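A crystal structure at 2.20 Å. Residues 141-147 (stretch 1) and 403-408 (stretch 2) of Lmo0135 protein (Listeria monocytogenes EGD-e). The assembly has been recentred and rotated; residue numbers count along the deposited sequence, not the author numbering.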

# COMPACT_ATOMS: atom_id res chain seq x y z
N ALA A 141 9.58 4.56 -20.42
CA ALA A 141 8.64 4.27 -19.31
C ALA A 141 9.22 4.74 -17.97
O ALA A 141 9.86 3.96 -17.25
CB ALA A 141 8.31 2.78 -19.26
N PRO A 142 9.04 6.03 -17.63
CA PRO A 142 9.56 6.59 -16.38
C PRO A 142 9.19 5.83 -15.10
O PRO A 142 10.02 5.73 -14.20
CB PRO A 142 8.97 8.01 -16.36
CG PRO A 142 7.95 8.03 -17.45
CD PRO A 142 8.46 7.08 -18.47
N ALA A 143 8.00 5.26 -15.05
CA ALA A 143 7.55 4.47 -13.88
C ALA A 143 8.40 3.24 -13.64
O ALA A 143 8.29 2.63 -12.58
CB ALA A 143 6.10 4.05 -14.03
N PHE A 144 9.21 2.84 -14.61
CA PHE A 144 10.03 1.65 -14.42
C PHE A 144 11.10 1.86 -13.35
O PHE A 144 11.56 0.90 -12.74
CB PHE A 144 10.63 1.18 -15.73
CG PHE A 144 11.35 -0.12 -15.62
CD1 PHE A 144 10.64 -1.29 -15.40
CD2 PHE A 144 12.73 -0.18 -15.78
CE1 PHE A 144 11.29 -2.51 -15.32
CE2 PHE A 144 13.39 -1.39 -15.69
CZ PHE A 144 12.67 -2.56 -15.46
N GLU A 145 11.50 3.11 -13.11
CA GLU A 145 12.43 3.40 -12.01
C GLU A 145 11.83 2.94 -10.68
O GLU A 145 12.53 2.38 -9.84
CB GLU A 145 12.76 4.89 -11.93
CG GLU A 145 13.65 5.25 -10.74
CD GLU A 145 14.19 6.68 -10.78
OE1 GLU A 145 13.73 7.51 -11.62
OE2 GLU A 145 15.09 6.97 -9.96
N ASN A 146 10.53 3.17 -10.50
CA ASN A 146 9.82 2.76 -9.29
C ASN A 146 9.77 1.23 -9.16
O ASN A 146 9.93 0.68 -8.06
CB ASN A 146 8.41 3.30 -9.29
CG ASN A 146 7.64 2.92 -8.04
OD1 ASN A 146 7.98 3.34 -6.94
ND2 ASN A 146 6.59 2.14 -8.21
N THR A 147 9.53 0.55 -10.28
CA THR A 147 9.50 -0.91 -10.30
C THR A 147 10.87 -1.46 -9.84
O THR A 147 10.94 -2.42 -9.09
CB THR A 147 9.16 -1.44 -11.71
OG1 THR A 147 7.90 -0.90 -12.12
CG2 THR A 147 9.09 -2.92 -11.72
N GLY A 403 1.62 3.40 -3.75
CA GLY A 403 3.01 3.51 -4.20
C GLY A 403 3.43 4.94 -4.58
O GLY A 403 2.61 5.88 -4.55
N ASN A 404 4.70 5.05 -4.99
CA ASN A 404 5.37 6.32 -5.26
C ASN A 404 5.23 6.94 -6.66
O ASN A 404 5.65 8.08 -6.84
CB ASN A 404 6.88 6.18 -4.91
CG ASN A 404 7.12 5.89 -3.44
OD1 ASN A 404 6.25 6.10 -2.58
ND2 ASN A 404 8.32 5.40 -3.13
N ASP A 405 4.71 6.19 -7.63
CA ASP A 405 4.53 6.70 -8.99
C ASP A 405 3.04 6.74 -9.30
O ASP A 405 2.34 5.74 -9.13
CB ASP A 405 5.31 5.89 -10.04
CG ASP A 405 5.28 6.56 -11.45
OD1 ASP A 405 4.19 6.59 -12.10
OD2 ASP A 405 6.35 7.04 -11.91
N PRO A 406 2.55 7.90 -9.79
CA PRO A 406 1.12 8.04 -10.07
C PRO A 406 0.58 7.10 -11.16
O PRO A 406 -0.61 6.89 -11.24
CB PRO A 406 0.98 9.51 -10.48
CG PRO A 406 2.33 9.88 -11.02
CD PRO A 406 3.31 9.11 -10.20
N ASP A 407 1.45 6.53 -11.98
CA ASP A 407 0.98 5.60 -13.04
C ASP A 407 0.26 4.37 -12.46
O ASP A 407 -0.65 3.83 -13.08
CB ASP A 407 2.14 5.13 -13.91
CG ASP A 407 1.68 4.27 -15.08
OD1 ASP A 407 0.93 4.76 -15.96
OD2 ASP A 407 2.11 3.10 -15.16
N ALA A 408 0.64 3.95 -11.25
CA ALA A 408 -0.00 2.79 -10.63
C ALA A 408 -1.50 3.03 -10.33
O ALA A 408 -2.27 2.08 -10.20
CB ALA A 408 0.75 2.36 -9.36
O HOH W 1 6.41 2.74 -4.64

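Touching residues of the two stretches are at least 258 positions apart in one chain, and their contact is small: 204 Å² is buried, both sides summed. The backbones come nearest at Ala143 and Asp405, whose CA atoms are 6.2 Å apart.

Each stretch first organises its own backbone. Ala141 to Phe144 forms a type I beta turn, closed by Phe144 N to Ala141 O at 2.9 Å, and leads into a helix that continues later in the chain. In the other stretch, Asp405 precedes a 3-10 segment and holds its beginning through two hydrogen bonds: Asp407 N donates to the side-chain atom Asp405 OD1 at 2.7 Å, with an N-H...acceptor angle of 161°, and Ala408 N donates to Asp405 O at 3.3 Å. Gly403, with phi near 103° and psi near 180°, occupies a conformation in which a CB would be jammed against the preceding carbonyl oxygen.

Direct contact between the stretches is van der Waals packing, with no hydrogen bond across it. The CA-to-CB bonds of Ala143, Asn146, Asp405 and Asp407 all point toward the opposing stretch. Ala143 CA lies 3.5 Å from Asp405 OD2, and its methyl CB is 3.7 Å from the same oxygen. Ala143 CB also approaches Asp407 CB at 4.1 Å, so this small side chain meets both aspartates. Three residues after Ala143, Asn146 CB packs against Asp405 CB at 4.1 Å. Both carboxylate oxygens of Asp405 have hydrogen-bond partners elsewhere in the structure.

Polar linkage is supplied by water 1. It donates to Asn146 OD1 at 2.8 Å and accepts from Asn404 N at 2.9 Å, joining a side-chain carbonyl to a backbone amide. Beside this bridge, Asn146 OD1 is 3.7 Å from Asn404 CB, a van der Waals contact between the amide oxygen and a methylene carbon.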